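Local coordinates for RNA-dependent RNA polymerase (Qualyub virus, PDB 6DX1), which carries a viral ovarian tumor (OTU) domain cysteine protease, the part modelled here, which probably removes ubiquitin from its targets, at residues Gln80-Asp84 against Pro85-Ala89; Cys120-Asp123 against Val124-Thr127; Asp134-Tyr137 against Leu138-Ile141. All coordinates share one frame; numbering follows the deposited sequence.

All three contacts are local, a helix cap and two turns, met one after another along the chain, and none encloses or crosses another. Interaction 1 comes first, closing the loop after helix 76-79 onto the start of helix 85-92, at the surface of the helical part. Interaction 2 turns strand 114-120 back into strand 125-132. Interaction 3 follows that strand and leads into strand 140-146, so these last two serve the same mixed sheet, with strand 114-120 lying between the two strands that interaction 3 connects. Centres of interactions 2 and 3 are about 19 Å apart; that of interaction 1 lies about 33 and 28 Å from them, across the chain's centre.

Interaction 1: Gln80-Asp84 against Pro85-Ala89; sequences QYFQD and PEHYA
Asp84 OD1 takes the backbone N-H of His87 at 2.8 Å, meeting it almost in line with its C-O bond. With CG tucked between the backbone N and the carbonyl carbon (chi1 44°), the carboxylate turns back over the first turn of helix 85-92, where it caps the amide of His87. One residue further on, Asp84 O accepts from Tyr88 N at 3.1 Å, the first ordinary helical bond.

The imidazole of His87 returns the favour to the loop. Its CG stands anti to the backbone N (chi1 179°), which brings ND1 round to the amide of Gln83. That bond, Gln83 N to His87 ND1, is 3.0 Å long and nearly straight, and the donor lies close to the ring plane, so ND1 acts as the acceptor, which suggests that it carries no proton, and the ring's rotation is fixed.

The Phe82 ring sits between the two helix rings. It offers an edge to His87, CD1 sitting over the centre of the imidazole 3.9 Å from CE1. Its own face receives the edge of Tyr88, whose CD1 stands over the middle of the phenyl ring, 3.8 Å from Phe82 CE2, with the planes 81° apart. Tyr88 is the buried member of this trio: Val102 and Ile106 of helix 101-111 touch it, and its OH is hydrogen-bonded to Glu103. Together these features make a helix N-terminus with an aspartate N-cap, fastened to the preceding loop by an aromatic cluster of two successive T-shaped pairs.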
ATOM      1  N   GLN A  80     -13.354   7.924  -6.887  1.00 27.72           N
ATOM      2  CA  GLN A  80     -13.096   9.350  -6.731  1.00 29.15           C
ATOM      3  C   GLN A  80     -12.202   9.894  -7.833  1.00 33.65           C
ATOM      4  O   GLN A  80     -12.212  11.107  -8.086  1.00 36.05           O
ATOM      5  CB  GLN A  80     -12.449   9.630  -5.377  1.00 31.40           C
ATOM      6  CG  GLN A  80     -13.255   9.174  -4.170  1.00 33.00           C
ATOM      7  CD  GLN A  80     -12.506   9.385  -2.866  1.00 40.22           C
ATOM      8  OE1 GLN A  80     -11.449   8.788  -2.633  1.00 42.46           O
ATOM      9  NE2 GLN A  80     -13.043  10.246  -2.012  1.00 39.57           N
ATOM     10  N   TYR A  81     -11.437   9.026  -8.496  1.00 29.34           N
ATOM     11  CA  TYR A  81     -10.420   9.450  -9.442  1.00 28.81           C
ATOM     12  C   TYR A  81     -10.592   8.878 -10.838  1.00 30.33           C
ATOM     13  O   TYR A  81      -9.961   9.384 -11.770  1.00 35.09           O
ATOM     14  CB  TYR A  81      -9.026   9.067  -8.923  1.00 29.47           C
ATOM     15  CG  TYR A  81      -8.708   9.670  -7.577  1.00 34.81           C
ATOM     16  CD1 TYR A  81      -8.472  11.030  -7.447  1.00 39.17           C
ATOM     17  CD2 TYR A  81      -8.655   8.881  -6.433  1.00 34.55           C
ATOM     18  CE1 TYR A  81      -8.188  11.590  -6.217  1.00 43.84           C
ATOM     19  CE2 TYR A  81      -8.367   9.431  -5.199  1.00 38.43           C
ATOM     20  CZ  TYR A  81      -8.135  10.789  -5.099  1.00 41.14           C
ATOM     21  OH  TYR A  81      -7.849  11.357  -3.879  1.00 48.71           O
ATOM     22  N   PHE A  82     -11.421   7.857 -11.016  1.00 28.85           N
ATOM     23  CA  PHE A  82     -11.514   7.167 -12.292  1.00 30.02           C
ATOM     24  C   PHE A  82     -12.975   6.923 -12.638  1.00 31.60           C
ATOM     25  O   PHE A  82     -13.774   6.547 -11.776  1.00 29.42           O
ATOM     26  CB  PHE A  82     -10.716   5.855 -12.246  1.00 26.95           C
ATOM     27  CG  PHE A  82      -9.240   6.072 -12.059  1.00 28.89           C
ATOM     28  CD1 PHE A  82      -8.448   6.458 -13.129  1.00 27.84           C
ATOM     29  CD2 PHE A  82      -8.650   5.934 -10.810  1.00 26.05           C
ATOM     30  CE1 PHE A  82      -7.090   6.679 -12.966  1.00 30.18           C
ATOM     31  CE2 PHE A  82      -7.294   6.149 -10.640  1.00 26.18           C
ATOM     32  CZ  PHE A  82      -6.511   6.522 -11.716  1.00 27.99           C
ATOM     33  N   GLN A  83     -13.317   7.140 -13.911  1.00 35.64           N
ATOM     34  CA  GLN A  83     -14.716   7.089 -14.324  1.00 36.85           C
ATOM     35  C   GLN A  83     -15.232   5.659 -14.407  1.00 34.77           C
ATOM     36  O   GLN A  83     -16.405   5.402 -14.110  1.00 36.05           O
ATOM     37  CB  GLN A  83     -14.883   7.788 -15.675  1.00 37.10           C
ATOM     38  CG  GLN A  83     -14.887   9.299 -15.594  1.00 45.58           C
ATOM     39  CD  GLN A  83     -15.584   9.930 -16.785  1.00 50.98           C
ATOM     40  OE1 GLN A  83     -16.011  11.086 -16.730  1.00 60.26           O
ATOM     41  NE2 GLN A  83     -15.705   9.171 -17.869  1.00 48.74           N
ATOM     42  N   ASP A  84     -14.383   4.721 -14.816  1.00 31.36           N
ATOM     43  CA  ASP A  84     -14.802   3.346 -15.053  1.00 32.92           C
ATOM     44  C   ASP A  84     -13.551   2.477 -15.119  1.00 28.13           C
ATOM     45  O   ASP A  84     -12.428   3.000 -15.145  1.00 29.75           O
ATOM     46  CB  ASP A  84     -15.640   3.235 -16.344  1.00 36.69           C
ATOM     47  CG  ASP A  84     -15.049   4.018 -17.505  1.00 38.21           C
ATOM     48  OD1 ASP A  84     -13.851   3.843 -17.804  1.00 37.42           O
ATOM     49  OD2 ASP A  84     -15.797   4.793 -18.137  1.00 42.52           O
ATOM     50  N   PRO A  85     -13.701   1.146 -15.120  1.00 31.10           N
ATOM     51  CA  PRO A  85     -12.499   0.291 -15.159  1.00 29.17           C
ATOM     52  C   PRO A  85     -11.611   0.543 -16.363  1.00 34.05           C
ATOM     53  O   PRO A  85     -10.385   0.426 -16.251  1.00 29.48           O
ATOM     54  CB  PRO A  85     -13.073  -1.129 -15.175  1.00 30.21           C
ATOM     55  CG  PRO A  85     -14.399  -1.009 -14.526  1.00 29.51           C
ATOM     56  CD  PRO A  85     -14.926   0.346 -14.923  1.00 31.66           C
ATOM     57  N   GLU A  86     -12.195   0.896 -17.512  1.00 32.69           N
ATOM     58  CA  GLU A  86     -11.393   1.139 -18.703  1.00 33.31           C
ATOM     59  C   GLU A  86     -10.536   2.385 -18.534  1.00 30.56           C
ATOM     60  O   GLU A  86      -9.381   2.416 -18.977  1.00 32.85           O
ATOM     61  CB  GLU A  86     -12.305   1.252 -19.931  1.00 37.35           C
ATOM     62  CG  GLU A  86     -13.326   0.104 -20.077  1.00 44.03           C
ATOM     63  CD  GLU A  86     -14.524   0.252 -19.139  1.00 43.00           C
ATOM     64  OE1 GLU A  86     -15.227  -0.743 -18.878  1.00 50.68           O
ATOM     65  OE2 GLU A  86     -14.764   1.375 -18.663  1.00 47.75           O
ATOM     66  N   HIS A  87     -11.083   3.416 -17.885  1.00 29.85           N
ATOM     67  CA  HIS A  87     -10.307   4.616 -17.587  1.00 28.46           C
ATOM     68  C   HIS A  87      -9.142   4.297 -16.653  1.00 28.91           C
ATOM     69  O   HIS A  87      -8.012   4.742 -16.888  1.00 27.71           O
ATOM     70  CB  HIS A  87     -11.224   5.687 -16.986  1.00 31.07           C
ATOM     71  CG  HIS A  87     -10.528   6.962 -16.618  1.00 28.26           C
ATOM     72  ND1 HIS A  87     -11.042   7.848 -15.695  1.00 30.27           N
ATOM     73  CD2 HIS A  87      -9.364   7.502 -17.050  1.00 31.96           C
ATOM     74  CE1 HIS A  87     -10.219   8.872 -15.566  1.00 30.38           C
ATOM     75  NE2 HIS A  87      -9.195   8.690 -16.379  1.00 30.94           N
ATOM     76  N   TYR A  88      -9.391   3.508 -15.602  1.00 27.21           N
ATOM     77  CA  TYR A  88      -8.297   3.128 -14.707  1.00 24.60           C
ATOM     78  C   TYR A  88      -7.226   2.332 -15.446  1.00 25.59           C
ATOM     79  O   TYR A  88      -6.027   2.574 -15.264  1.00 24.48           O
ATOM     80  CB  TYR A  88      -8.827   2.323 -13.515  1.00 24.23           C
ATOM     81  CG  TYR A  88      -7.705   1.782 -12.664  1.00 22.26           C
ATOM     82  CD1 TYR A  88      -6.920   2.641 -11.919  1.00 23.85           C
ATOM     83  CD2 TYR A  88      -7.399   0.424 -12.653  1.00 23.97           C
ATOM     84  CE1 TYR A  88      -5.865   2.171 -11.162  1.00 23.23           C
ATOM     85  CE2 TYR A  88      -6.342  -0.065 -11.893  1.00 21.84           C
ATOM     86  CZ  TYR A  88      -5.577   0.827 -11.155  1.00 23.58           C
ATOM     87  OH  TYR A  88      -4.518   0.382 -10.394  1.00 22.74           O
ATOM     88  N   ALA A  89      -7.639   1.369 -16.276  1.00 26.55           N
ATOM     89  CA  ALA A  89      -6.670   0.562 -17.013  1.00 27.20           C
ATOM     90  C   ALA A  89      -5.827   1.432 -17.934  1.00 29.18           C
ATOM     91  O   ALA A  89      -4.609   1.238 -18.043  1.00 28.60           O
ATOM     92  CB  ALA A  89      -7.388  -0.523 -17.816  1.00 30.19           C
TER

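Interaction 2: Cys120-Asp123 against Val124-Thr127; sequences CEDD and VWVT
Cys120 and Val126 face each other at the mouth of a beta hairpin, where strand 114-120 turns back into strand 125-132 through a loop built round an Asx turn. The two side chains lie on the same face of the sheet, Cys120 CB 4.1 Å from Val126 CG2, with Leu144 of strand 140-146 touching both. Placed trans to its own amide nitrogen (chi1 174°), the sulfur of Cys120 leans along the hairpin toward the Val124 amide.

At Glu121 the strands have parted too far for direct pairing, and a water fills in. It accepts from Glu121 N at 3.0 Å and donates to Trp125 O at 2.7 Å. A second water links the side chains further out, donating to Glu121 OE1 and hydrogen-bonded to Thr127 OG1 at 2.8 Å.

Asp122 holds the turn itself. Its CG is flanked by both the N and C of its own backbone (chi1 64°), so the carboxylate folds inward over the loop and OD1 grips two successive amides. Val124 N reaches OD1 at 2.9 Å from above the carboxylate plane, the bond that defines the Asx turn, whereas Trp125 N comes in on the syn lone pair at 2.8 Å and almost dead straight (175°). The other oxygen, OD2, lies 3.7 Å from Trp125 CD1, at the edge of the indole.

Asp123 takes the left-handed backbone conformation that lets the chain reverse. Its carboxylate leaves the hairpin altogether: OD1 is hydrogen-bonded to Tyr26 OH and forms a salt bridge with Lys32 NZ, while OD2 forms a salt bridge with Arg27 NH2.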
ATOM      1  N   CYS A 120       7.839   7.695   7.128  1.00 18.50           N
ATOM      2  CA  CYS A 120       9.161   7.782   7.739  1.00 17.42           C
ATOM      3  C   CYS A 120      10.027   8.702   6.892  1.00 20.59           C
ATOM      4  O   CYS A 120      10.206   8.444   5.701  1.00 21.46           O
ATOM      5  CB  CYS A 120       9.802   6.391   7.856  1.00 19.64           C
ATOM      6  SG  CYS A 120      11.534   6.392   8.442  1.00 21.33           S
ATOM      7  N   GLU A 121      10.568   9.756   7.501  1.00 20.81           N
ATOM      8  CA  GLU A 121      11.332  10.751   6.764  1.00 24.06           C
ATOM      9  C   GLU A 121      12.816  10.797   7.108  1.00 24.39           C
ATOM     10  O   GLU A 121      13.563  11.512   6.431  1.00 26.84           O
ATOM     11  CB  GLU A 121      10.699  12.124   6.987  1.00 28.62           C
ATOM     12  CG  GLU A 121       9.245  12.091   6.575  1.00 35.42           C
ATOM     13  CD  GLU A 121       8.532  13.389   6.815  1.00 42.67           C
ATOM     14  OE1 GLU A 121       8.231  13.705   7.994  1.00 42.23           O
ATOM     15  OE2 GLU A 121       8.270  14.101   5.817  1.00 45.24           O
ATOM     16  N   ASP A 122      13.274  10.041   8.106  1.00 22.31           N
ATOM     17  CA  ASP A 122      14.678  10.078   8.508  1.00 23.71           C
ATOM     18  C   ASP A 122      15.316   8.693   8.492  1.00 22.33           C
ATOM     19  O   ASP A 122      16.378   8.502   9.091  1.00 23.72           O
ATOM     20  CB  ASP A 122      14.825  10.731   9.892  1.00 25.29           C
ATOM     21  CG  ASP A 122      14.139   9.937  11.004  1.00 27.80           C
ATOM     22  OD1 ASP A 122      13.559   8.873  10.721  1.00 22.40           O
ATOM     23  OD2 ASP A 122      14.180  10.384  12.176  1.00 26.53           O
ATOM     24  N   ASP A 123      14.681   7.726   7.820  1.00 21.23           N
ATOM     25  CA  ASP A 123      15.101   6.320   7.756  1.00 21.81           C
ATOM     26  C   ASP A 123      15.236   5.653   9.131  1.00 22.46           C
ATOM     27  O   ASP A 123      15.912   4.623   9.259  1.00 24.55           O
ATOM     28  CB  ASP A 123      16.411   6.141   6.965  1.00 23.63           C
ATOM     29  CG  ASP A 123      16.687   4.672   6.625  1.00 25.63           C
ATOM     30  OD1 ASP A 123      15.746   3.973   6.179  1.00 26.83           O
ATOM     31  OD2 ASP A 123      17.829   4.207   6.843  1.00 28.54           O
ATOM     32  N   VAL A 124      14.587   6.180  10.175  1.00 21.91           N
ATOM     33  CA  VAL A 124      14.633   5.546  11.490  1.00 19.85           C
ATOM     34  C   VAL A 124      13.249   5.527  12.123  1.00 20.37           C
ATOM     35  O   VAL A 124      12.763   4.468  12.536  1.00 19.77           O
ATOM     36  CB  VAL A 124      15.627   6.263  12.425  1.00 23.64           C
ATOM     37  CG1 VAL A 124      15.610   5.620  13.805  1.00 23.51           C
ATOM     38  CG2 VAL A 124      17.036   6.236  11.828  1.00 24.00           C
ATOM     39  N   TRP A 125      12.618   6.701  12.203  1.00 20.78           N
ATOM     40  CA  TRP A 125      11.399   6.895  12.980  1.00 19.45           C
ATOM     41  C   TRP A 125      10.183   6.979  12.068  1.00 18.67           C
ATOM     42  O   TRP A 125      10.124   7.829  11.174  1.00 21.09           O
ATOM     43  CB  TRP A 125      11.518   8.161  13.837  1.00 20.46           C
ATOM     44  CG  TRP A 125      12.401   7.939  15.019  1.00 21.33           C
ATOM     45  CD1 TRP A 125      13.745   8.177  15.111  1.00 25.17           C
ATOM     46  CD2 TRP A 125      12.004   7.388  16.272  1.00 21.99           C
ATOM     47  NE1 TRP A 125      14.202   7.816  16.358  1.00 22.84           N
ATOM     48  CE2 TRP A 125      13.150   7.330  17.089  1.00 24.84           C
ATOM     49  CE3 TRP A 125      10.778   6.957  16.791  1.00 24.08           C
ATOM     50  CZ2 TRP A 125      13.107   6.855  18.393  1.00 25.40           C
ATOM     51  CZ3 TRP A 125      10.737   6.482  18.087  1.00 26.05           C
ATOM     52  CH2 TRP A 125      11.897   6.428  18.871  1.00 26.81           C
ATOM     53  N   VAL A 126       9.216   6.102  12.308  1.00 16.63           N
ATOM     54  CA  VAL A 126       7.883   6.252  11.744  1.00 15.93           C
ATOM     55  C   VAL A 126       7.096   7.198  12.636  1.00 19.12           C
ATOM     56  O   VAL A 126       7.216   7.141  13.864  1.00 18.57           O
ATOM     57  CB  VAL A 126       7.195   4.879  11.648  1.00 18.01           C
ATOM     58  CG1 VAL A 126       5.701   5.041  11.373  1.00 16.50           C
ATOM     59  CG2 VAL A 126       7.852   4.016  10.558  1.00 19.07           C
ATOM     60  N   THR A 127       6.293   8.081  12.032  1.00 17.15           N
ATOM     61  CA  THR A 127       5.479   9.015  12.806  1.00 20.48           C
ATOM     62  C   THR A 127       3.989   8.948  12.503  1.00 20.12           C
ATOM     63  O   THR A 127       3.200   9.531  13.260  1.00 19.10           O
ATOM     64  CB  THR A 127       5.955  10.462  12.593  1.00 21.54           C
ATOM     65  OG1 THR A 127       5.797  10.830  11.210  1.00 21.52           O
ATOM     66  CG2 THR A 127       7.413  10.611  13.036  1.00 23.44           C
TER
HETATM   67  O   HOH W   1      10.461  10.382  10.469  1.00 23.30           O
HETATM   68  O   HOH W   2       7.982  11.194   9.574  1.00 25.90           O

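Interaction 3: Asp134-Tyr137 against Leu138-Ile141; sequences DGNY and LTAI
From Asn136 to Thr139 the backbone winds into one tight 3-10 turn, with Thr139 N bonded to Asn136 O at 3.0 Å and a weak bond from Ala140 N to Tyr137 O carrying the winding on. Asn136 O is gripped a second time, by the hydroxyl of Thr139: OG1 donates to it at 3.3 Å. Both donors come from the same face of the carbonyl plane, the amide well above it and the hydroxyl less tilted. Thr139 OG1 also touches the backbone ahead of the turn, 3.6 Å from Gly135 CA.

The side chain of Asn136 works on the turn from its start. A chi1 of 61° sets CG astride the main chain, near N and C alike, which swings the amide forward so that OD1 accepts from Leu138 N at 2.9 Å. This is an Asx turn laid over the 3-10 turn, the bond noticeably bent at 135°.

Tyr137 and Leu138 run side by side in the same direction. Leu138 lies over one face of the phenol ring, its CG 3.9 Å from the ring centroid in a CH-pi contact, and its CD2 3.6 Å from Tyr137 CE2. Pro156 of strand 150-156 touches both side chains, and the ring of Phe30 meets Tyr137 steeply inclined. Gly135 N is tied to Thr114 OG1 at the start of the neighbouring strand. The result is a sheet connection that crosses over the start of strand 114-120, from its antiparallel neighbour 125-132 on one side to its parallel neighbour 140-146 on the other, by way of an Asx-initiated 3-10 turn.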
ATOM      1  N   ASP A 134      -8.843  -3.774   8.456  1.00 23.53           N
ATOM      2  CA  ASP A 134      -9.040  -3.723   9.903  1.00 29.78           C
ATOM      3  C   ASP A 134      -7.976  -4.466  10.707  1.00 27.86           C
ATOM      4  O   ASP A 134      -8.116  -4.586  11.930  1.00 27.18           O
ATOM      5  CB  ASP A 134     -10.417  -4.291  10.270  1.00 31.47           C
ATOM      6  CG  ASP A 134     -11.554  -3.410   9.806  1.00 42.52           C
ATOM      7  OD1 ASP A 134     -12.271  -3.811   8.868  1.00 49.49           O
ATOM      8  OD2 ASP A 134     -11.731  -2.311  10.376  1.00 46.97           O
ATOM      9  N   GLY A 135      -6.928  -4.971  10.069  1.00 23.45           N
ATOM     10  CA  GLY A 135      -5.943  -5.769  10.767  1.00 26.71           C
ATOM     11  C   GLY A 135      -4.870  -4.927  11.429  1.00 26.88           C
ATOM     12  O   GLY A 135      -4.845  -3.695  11.360  1.00 27.56           O
ATOM     13  N   ASN A 136      -3.980  -5.617  12.128  1.00 29.87           N
ATOM     14  CA  ASN A 136      -2.801  -4.978  12.672  1.00 27.45           C
ATOM     15  C   ASN A 136      -1.604  -5.337  11.796  1.00 28.17           C
ATOM     16  O   ASN A 136      -1.718  -6.057  10.801  1.00 29.97           O
ATOM     17  CB  ASN A 136      -2.590  -5.368  14.137  1.00 31.16           C
ATOM     18  CG  ASN A 136      -2.377  -6.861  14.333  1.00 31.90           C
ATOM     19  OD1 ASN A 136      -1.625  -7.507  13.602  1.00 32.64           O
ATOM     20  ND2 ASN A 136      -3.029  -7.414  15.350  1.00 39.24           N
ATOM     21  N   TYR A 137      -0.436  -4.831  12.178  1.00 24.06           N
ATOM     22  CA  TYR A 137       0.718  -4.946  11.296  1.00 22.90           C
ATOM     23  C   TYR A 137       1.134  -6.394  11.062  1.00 26.51           C
ATOM     24  O   TYR A 137       1.732  -6.706  10.024  1.00 23.84           O
ATOM     25  CB  TYR A 137       1.876  -4.134  11.862  1.00 26.20           C
ATOM     26  CG  TYR A 137       2.649  -4.808  12.955  1.00 23.77           C
ATOM     27  CD1 TYR A 137       2.153  -4.870  14.256  1.00 27.12           C
ATOM     28  CD2 TYR A 137       3.887  -5.372  12.695  1.00 25.82           C
ATOM     29  CE1 TYR A 137       2.879  -5.478  15.259  1.00 29.11           C
ATOM     30  CE2 TYR A 137       4.618  -5.970  13.685  1.00 28.72           C
ATOM     31  CZ  TYR A 137       4.109  -6.025  14.967  1.00 29.20           C
ATOM     32  OH  TYR A 137       4.852  -6.632  15.946  1.00 37.16           O
ATOM     33  N   LEU A 138       0.814  -7.301  11.986  1.00 24.76           N
ATOM     34  CA  LEU A 138       1.223  -8.684  11.774  1.00 26.81           C
ATOM     35  C   LEU A 138       0.428  -9.350  10.656  1.00 27.69           C
ATOM     36  O   LEU A 138       0.923 -10.291  10.033  1.00 38.54           O
ATOM     37  CB  LEU A 138       1.095  -9.479  13.078  1.00 25.90           C
ATOM     38  CG  LEU A 138       2.085  -9.061  14.166  1.00 29.41           C
ATOM     39  CD1 LEU A 138       1.715  -9.696  15.506  1.00 36.66           C
ATOM     40  CD2 LEU A 138       3.511  -9.418  13.778  1.00 30.44           C
ATOM     41  N   THR A 139      -0.790  -8.879  10.374  1.00 30.22           N
ATOM     42  CA  THR A 139      -1.620  -9.442   9.313  1.00 33.55           C
ATOM     43  C   THR A 139      -1.696  -8.519   8.100  1.00 36.38           C
ATOM     44  O   THR A 139      -2.689  -8.533   7.359  1.00 35.94           O
ATOM     45  CB  THR A 139      -3.030  -9.732   9.814  1.00 37.34           C
ATOM     46  OG1 THR A 139      -3.727  -8.491  10.007  1.00 35.34           O
ATOM     47  CG2 THR A 139      -2.978 -10.519  11.126  1.00 36.23           C
ATOM     48  N   ALA A 140      -0.671  -7.700   7.896  1.00 24.89           N
ATOM     49  CA  ALA A 140      -0.731  -6.677   6.862  1.00 19.64           C
ATOM     50  C   ALA A 140       0.438  -6.796   5.897  1.00 18.28           C
ATOM     51  O   ALA A 140       1.485  -7.389   6.199  1.00 21.32           O
ATOM     52  CB  ALA A 140      -0.731  -5.261   7.465  1.00 19.25           C
ATOM     53  N   ILE A 141       0.228  -6.219   4.716  1.00 16.92           N
ATOM     54  CA  ILE A 141       1.337  -5.802   3.865  1.00 17.55           C
ATOM     55  C   ILE A 141       1.783  -4.441   4.390  1.00 17.63           C
ATOM     56  O   ILE A 141       1.035  -3.465   4.305  1.00 18.46           O
ATOM     57  CB  ILE A 141       0.929  -5.714   2.393  1.00 18.55           C
ATOM     58  CG1 ILE A 141       0.321  -7.036   1.917  1.00 19.72           C
ATOM     59  CG2 ILE A 141       2.134  -5.318   1.533  1.00 18.51           C
ATOM     60  CD1 ILE A 141      -0.156  -7.004   0.460  1.00 19.50           C
TER